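UDP-N-acetylglucosamine pyrophosphorylase (Entamoeba histolytica, PDB 3OC9) probably catalyses the transfer of a uridylyl group from UTP to N-acetylglucosamine 1-phosphate, giving UDP-N-acetylglucosamine and diphosphate. Local coordinates at residues Leu28-Ala42 with Tyr86-Met99. Residues are numbered along the deposited sequence; the frame is centred on the assembly and turned at random. Where two conformers were deposited one is given.
Sequences LELISQGKTALITPA and YSHQKNVMIHWFLM. Unlike the reference sequence in segment 28-42: Pro41 (reference Leu).
Over one face of the Trp96 indole sits Leu38 CD2 in a CH-pi contact, 3.9 Å from the centroid of the five-membered ring; in the conformer given, Leu98 CD1 lies over the opposite face, toward the rim. At the ring's edge, in its plane, is Thr40 OG1. These residues belong to neighbouring parallel strands, 36-41 and 95-100, in the central sheet of the Rossmann-like nucleotidyltransferase domain (GT-A clan); helix 68-87 forms part of the crossover between them and packs through Thr72 on Leu38 and Trp96. With CG anti to the backbone N in both residues (Leu38 chi1 -176°), the side chains of Leu38 and Trp96 point the same way and lie side by side, which carries Leu38 CD2 over the indole. On the other sheet face Ala37, small enough to admit a ring, sets CB at the edge of Phe97, 3.7 Å from CE2, while His126 meets the Phe97 ring and is hydrogen-bonded through NE2 to His95 ND1.

The backbone ladder runs from Leu38 N, bonded to His95 O, to Ala42 N, bonded to Met99 O. Before it the chains diverge and water enters: one molecule donates to Thr36 O and Met93 O and accepts from His95 N. Helix 21-32 ends in a Schellman motif at Gly34, whose positive phi (71°) is easy without a side chain. Nearby, Ile31 CG2 packs against Val92 CG1 and Ile94 CG1. Compact Ser32 and Ser87 pack closely, Ser87 OG being hydrogen-bonded to Ala83 O. Within the buried strand pair, threonine supplies an acceptor: Trp96 NE1 donates to Thr40 OG1 at 3.0 Å, nearly straight at 168°.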
loop_
_atom_site.group_PDB
_atom_site.type_symbol
_atom_site.label_atom_id
_atom_site.label_comp_id
_atom_site.label_asym_id
_atom_site.label_seq_id
_atom_site.Cartn_x
_atom_site.Cartn_y
_atom_site.Cartn_z
ATOM N N LEU A 28 -8.873 -5.767 17.061
ATOM C CA LEU A 28 -10.285 -6.108 16.793
ATOM C C LEU A 28 -11.263 -5.229 17.606
ATOM O O LEU A 28 -12.309 -4.819 17.084
ATOM C CB LEU A 28 -10.573 -7.619 17.030
ATOM C CG LEU A 28 -9.982 -8.668 16.061
ATOM C CD1 LEU A 28 -10.464 -10.092 16.416
ATOM C CD2 LEU A 28 -10.286 -8.370 14.576
ATOM N N GLU A 29 -10.921 -4.940 18.866
ATOM C CA GLU A 29 -11.730 -4.036 19.709
ATOM C C GLU A 29 -11.844 -2.622 19.114
ATOM O O GLU A 29 -12.948 -2.056 19.019
ATOM C CB GLU A 29 -11.174 -3.975 21.145
ATOM C CG GLU A 29 -11.914 -2.992 22.084
ATOM C CD GLU A 29 -13.313 -3.459 22.469
ATOM O OE1 GLU A 29 -13.573 -4.679 22.439
ATOM O OE2 GLU A 29 -14.154 -2.601 22.813
ATOM N N LEU A 30 -10.711 -2.047 18.710
ATOM C CA LEU A 30 -10.701 -0.715 18.090
ATOM C C LEU A 30 -11.473 -0.654 16.753
ATOM O O LEU A 30 -12.203 0.327 16.503
ATOM C CB LEU A 30 -9.251 -0.181 17.968
ATOM C CG LEU A 30 -8.586 0.151 19.323
ATOM C CD1 LEU A 30 -7.056 0.307 19.233
ATOM C CD2 LEU A 30 -9.211 1.393 19.974
ATOM N N ILE A 31 -11.328 -1.686 15.908
ATOM C CA ILE A 31 -12.102 -1.787 14.658
ATOM C C ILE A 31 -13.619 -1.832 14.982
ATOM O O ILE A 31 -14.405 -1.103 14.373
ATOM C CB ILE A 31 -11.699 -3.035 13.801
ATOM C CG1 ILE A 31 -10.282 -2.883 13.204
ATOM C CG2 ILE A 31 -12.737 -3.313 12.678
ATOM C CD1 ILE A 31 -9.663 -4.217 12.732
ATOM N N SER A 32 -13.997 -2.660 15.963
ATOM C CA SER A 32 -15.417 -2.793 16.389
ATOM C C SER A 32 -16.062 -1.490 16.912
ATOM O O SER A 32 -17.288 -1.306 16.779
ATOM C CB SER A 32 -15.582 -3.936 17.426
ATOM O OG SER A 32 -15.285 -3.477 18.743
ATOM N N GLN A 33 -15.250 -0.597 17.492
ATOM C CA GLN A 33 -15.701 0.703 18.032
ATOM C C GLN A 33 -15.784 1.827 16.981
ATOM O O GLN A 33 -16.119 2.973 17.313
ATOM C CB GLN A 33 -14.801 1.145 19.203
ATOM C CG GLN A 33 -14.955 0.299 20.485
ATOM C CD GLN A 33 -13.807 0.493 21.493
ATOM O OE1 GLN A 33 -12.784 1.111 21.195
ATOM N NE2 GLN A 33 -13.984 -0.044 22.696
ATOM N N GLY A 34 -15.498 1.489 15.722
ATOM C CA GLY A 34 -15.473 2.472 14.621
ATOM C C GLY A 34 -14.300 3.446 14.669
ATOM O O GLY A 34 -14.408 4.601 14.225
ATOM N N LYS A 35 -13.162 2.986 15.191
ATOM C CA LYS A 35 -12.007 3.876 15.394
ATOM C C LYS A 35 -10.883 3.721 14.345
ATOM O O LYS A 35 -9.797 4.263 14.551
ATOM C CB LYS A 35 -11.448 3.721 16.818
ATOM C CG LYS A 35 -12.445 4.135 17.943
ATOM C CD LYS A 35 -11.813 3.994 19.330
ATOM C CE LYS A 35 -12.753 4.465 20.439
ATOM N NZ LYS A 35 -12.011 4.666 21.721
ATOM N N THR A 36 -11.149 3.011 13.234
ATOM C CA THR A 36 -10.109 2.735 12.194
ATOM C C THR A 36 -10.543 3.085 10.754
ATOM O O THR A 36 -11.747 3.129 10.460
ATOM C CB THR A 36 -9.619 1.236 12.203
ATOM O OG1 THR A 36 -10.639 0.358 11.673
ATOM C CG2 THR A 36 -9.183 0.783 13.612
ATOM N N ALA A 37 -9.562 3.293 9.859
ATOM C CA ALA A 37 -9.812 3.571 8.424
ATOM C C ALA A 37 -8.683 3.067 7.514
ATOM O O ALA A 37 -7.539 2.871 7.989
ATOM C CB ALA A 37 -10.019 5.109 8.193
ATOM N N LEU A 38 -8.996 2.896 6.217
ATOM C CA LEU A 38 -8.007 2.565 5.161
ATOM C C LEU A 38 -7.814 3.768 4.204
ATOM O O LEU A 38 -8.798 4.433 3.858
ATOM C CB LEU A 38 -8.482 1.334 4.332
ATOM C CG LEU A 38 -7.514 0.811 3.258
ATOM C CD1 LEU A 38 -6.237 0.188 3.907
ATOM C CD2 LEU A 38 -8.124 -0.251 2.277
ATOM N N ILE A 39 -6.561 4.041 3.797
ATOM C CA ILE A 39 -6.252 5.106 2.804
ATOM C C ILE A 39 -5.438 4.502 1.648
ATOM O O ILE A 39 -4.379 3.926 1.906
ATOM C CB ILE A 39 -5.428 6.290 3.427
ATOM C CG1 ILE A 39 -6.211 6.984 4.577
ATOM C CG2 ILE A 39 -5.057 7.314 2.294
ATOM C CD1 ILE A 39 -5.370 7.999 5.428
ATOM N N THR A 40 -5.923 4.602 0.396
ATOM C CA THR A 40 -5.113 4.130 -0.769
ATOM C C THR A 40 -5.193 5.062 -1.996
ATOM O O THR A 40 -6.145 5.829 -2.132
ATOM C CB THR A 40 -5.493 2.694 -1.239
ATOM O OG1 THR A 40 -6.842 2.690 -1.677
ATOM C CG2 THR A 40 -5.319 1.606 -0.117
ATOM N N PRO A 41 -4.200 4.991 -2.909
ATOM C CA PRO A 41 -4.410 5.636 -4.236
ATOM C C PRO A 41 -5.120 4.713 -5.249
ATOM O O PRO A 41 -5.014 3.479 -5.156
ATOM C CB PRO A 41 -2.991 5.929 -4.701
ATOM C CG PRO A 41 -2.107 4.867 -4.000
ATOM C CD PRO A 41 -2.902 4.284 -2.833
ATOM N N ALA A 42 -5.835 5.290 -6.217
ATOM C CA ALA A 42 -6.464 4.485 -7.271
ATOM C C ALA A 42 -5.412 3.929 -8.236
ATOM O O ALA A 42 -5.627 2.886 -8.915
ATOM C CB ALA A 42 -7.490 5.309 -8.022
ATOM N N TYR A 86 -16.024 -11.053 17.673
ATOM C CA TYR A 86 -15.284 -10.835 18.919
ATOM C C TYR A 86 -16.043 -9.984 19.955
ATOM O O TYR A 86 -16.135 -10.363 21.130
ATOM C CB TYR A 86 -13.908 -10.213 18.614
ATOM C CG TYR A 86 -13.094 -9.813 19.835
ATOM C CD1 TYR A 86 -12.546 -10.781 20.687
ATOM C CD2 TYR A 86 -12.878 -8.466 20.147
ATOM C CE1 TYR A 86 -11.797 -10.410 21.813
ATOM C CE2 TYR A 86 -12.127 -8.091 21.269
ATOM C CZ TYR A 86 -11.592 -9.070 22.090
ATOM O OH TYR A 86 -10.856 -8.701 23.199
ATOM N N SER A 87 -16.592 -8.857 19.503
ATOM C CA SER A 87 -17.230 -7.856 20.362
ATOM C C SER A 87 -18.733 -8.073 20.603
ATOM O O SER A 87 -19.305 -7.456 21.501
ATOM C CB SER A 87 -17.055 -6.478 19.723
ATOM O OG SER A 87 -17.762 -6.429 18.485
ATOM N N HIS A 88 -19.353 -8.911 19.775
ATOM C CA HIS A 88 -20.821 -9.070 19.704
ATOM C C HIS A 88 -21.579 -7.800 19.264
ATOM O O HIS A 88 -22.789 -7.663 19.524
ATOM C CB HIS A 88 -21.382 -9.670 21.010
ATOM C CG HIS A 88 -20.837 -11.028 21.326
ATOM N ND1 HIS A 88 -19.724 -11.218 22.117
ATOM C CD2 HIS A 88 -21.236 -12.263 20.936
ATOM C CE1 HIS A 88 -19.465 -12.511 22.209
ATOM N NE2 HIS A 88 -20.370 -13.167 21.504
ATOM N N GLN A 89 -20.867 -6.890 18.596
ATOM C CA GLN A 89 -21.422 -5.630 18.073
ATOM C C GLN A 89 -21.995 -5.853 16.671
ATOM O O GLN A 89 -21.304 -6.364 15.791
ATOM C CB GLN A 89 -20.330 -4.543 18.056
ATOM C CG GLN A 89 -20.816 -3.107 17.872
ATOM C CD GLN A 89 -21.739 -2.626 18.994
ATOM O OE1 GLN A 89 -21.585 -3.008 20.161
ATOM N NE2 GLN A 89 -22.698 -1.776 18.641
ATOM N N LYS A 90 -23.259 -5.467 16.470
ATOM C CA LYS A 90 -24.010 -5.817 15.249
ATOM C C LYS A 90 -23.490 -5.180 13.955
ATOM O O LYS A 90 -23.291 -5.882 12.950
ATOM C CB LYS A 90 -25.503 -5.490 15.407
ATOM N N ASN A 91 -23.303 -3.864 13.965
ATOM C CA ASN A 91 -22.867 -3.156 12.768
ATOM C C ASN A 91 -21.455 -2.634 13.006
ATOM O O ASN A 91 -21.238 -1.781 13.875
ATOM C CB ASN A 91 -23.799 -1.988 12.417
ATOM C CG ASN A 91 -25.226 -2.429 12.090
ATOM O OD1 ASN A 91 -26.188 -1.839 12.590
ATOM N ND2 ASN A 91 -25.369 -3.451 11.244
ATOM N N VAL A 92 -20.503 -3.175 12.260
ATOM C CA VAL A 92 -19.107 -2.708 12.333
ATOM C C VAL A 92 -18.700 -2.160 10.952
ATOM O O VAL A 92 -18.893 -2.844 9.936
ATOM C CB VAL A 92 -18.169 -3.859 12.802
ATOM C CG1 VAL A 92 -16.671 -3.502 12.606
ATOM C CG2 VAL A 92 -18.441 -4.213 14.270
ATOM N N MET A 93 -18.144 -0.941 10.919
ATOM C CA MET A 93 -17.808 -0.266 9.638
ATOM C C MET A 93 -16.362 0.258 9.588
ATOM O O MET A 93 -15.942 0.968 10.501
ATOM C CB MET A 93 -18.816 0.879 9.348
ATOM C CG MET A 93 -18.656 1.570 7.971
ATOM S SD MET A 93 -20.036 2.655 7.460
ATOM C CE MET A 93 -21.266 1.450 7.016
ATOM N N ILE A 94 -15.625 -0.100 8.530
ATOM C CA ILE A 94 -14.310 0.523 8.209
ATOM C C ILE A 94 -14.436 1.494 7.008
ATOM O O ILE A 94 -14.631 1.049 5.885
ATOM C CB ILE A 94 -13.203 -0.560 7.890
ATOM C CG1 ILE A 94 -13.026 -1.542 9.054
ATOM C CG2 ILE A 94 -11.835 0.135 7.539
ATOM C CD1 ILE A 94 -12.165 -2.811 8.667
ATOM N N HIS A 95 -14.319 2.806 7.237
ATOM C CA HIS A 95 -14.365 3.801 6.140
ATOM C C HIS A 95 -13.069 3.736 5.274
ATOM O O HIS A 95 -11.980 3.511 5.819
ATOM C CB HIS A 95 -14.627 5.222 6.712
ATOM C CG HIS A 95 -16.051 5.445 7.162
ATOM N ND1 HIS A 95 -17.057 5.811 6.290
ATOM C CD2 HIS A 95 -16.640 5.305 8.376
ATOM C CE1 HIS A 95 -18.202 5.905 6.950
ATOM N NE2 HIS A 95 -17.982 5.589 8.217
ATOM N N TRP A 96 -13.205 3.914 3.947
ATOM C CA TRP A 96 -12.111 3.777 2.952
ATOM C C TRP A 96 -12.010 5.065 2.117
ATOM O O TRP A 96 -12.971 5.424 1.412
ATOM C CB TRP A 96 -12.385 2.552 2.039
ATOM C CG TRP A 96 -11.344 2.212 0.954
ATOM C CD1 TRP A 96 -10.084 2.774 0.778
ATOM C CD2 TRP A 96 -11.484 1.222 -0.079
ATOM N NE1 TRP A 96 -9.455 2.180 -0.312
ATOM C CE2 TRP A 96 -10.287 1.234 -0.850
ATOM C CE3 TRP A 96 -12.506 0.323 -0.426
ATOM C CZ2 TRP A 96 -10.085 0.377 -1.951
ATOM C CZ3 TRP A 96 -12.306 -0.544 -1.531
ATOM C CH2 TRP A 96 -11.093 -0.510 -2.271
ATOM N N PHE A 97 -10.860 5.750 2.212
ATOM C CA PHE A 97 -10.618 7.026 1.499
ATOM C C PHE A 97 -9.665 6.735 0.315
ATOM O O PHE A 97 -8.542 6.239 0.523
ATOM C CB PHE A 97 -10.050 8.080 2.492
ATOM C CG PHE A 97 -10.932 8.283 3.716
ATOM C CD1 PHE A 97 -12.090 9.083 3.638
ATOM C CD2 PHE A 97 -10.628 7.665 4.928
ATOM C CE1 PHE A 97 -12.940 9.241 4.752
ATOM C CE2 PHE A 97 -11.462 7.824 6.061
ATOM C CZ PHE A 97 -12.627 8.622 5.966
ATOM N N LEU A 98 -10.126 7.035 -0.910
ATOM C CA LEU A 98 -9.391 6.687 -2.134
ATOM C C LEU A 98 -8.949 7.941 -2.868
ATOM O O LEU A 98 -9.784 8.702 -3.369
ATOM C CB LEU A 98 -10.256 5.832 -3.074
ATOM C CG LEU A 98 -10.578 4.411 -2.642
ATOM C CD1 LEU A 98 -11.898 4.423 -1.909
ATOM C CD2 LEU A 98 -10.642 3.491 -3.874
ATOM N N MET A 99 -7.630 8.158 -2.927
ATOM C CA MET A 99 -7.079 9.382 -3.577
ATOM C C MET A 99 -6.995 9.259 -5.103
ATOM O O MET A 99 -6.395 8.310 -5.631
ATOM C CB MET A 99 -5.699 9.761 -2.995
ATOM C CG MET A 99 -5.188 11.148 -3.450
ATOM S SD MET A 99 -3.741 11.799 -2.529
ATOM C CE MET A 99 -2.457 10.705 -3.084
HETATM O O HOH W 1 -13.388 0.808 12.514
HETATM O O HOH W 2 -19.119 0.259 15.732
HETATM O O HOH W 3 -14.422 3.480 10.407
#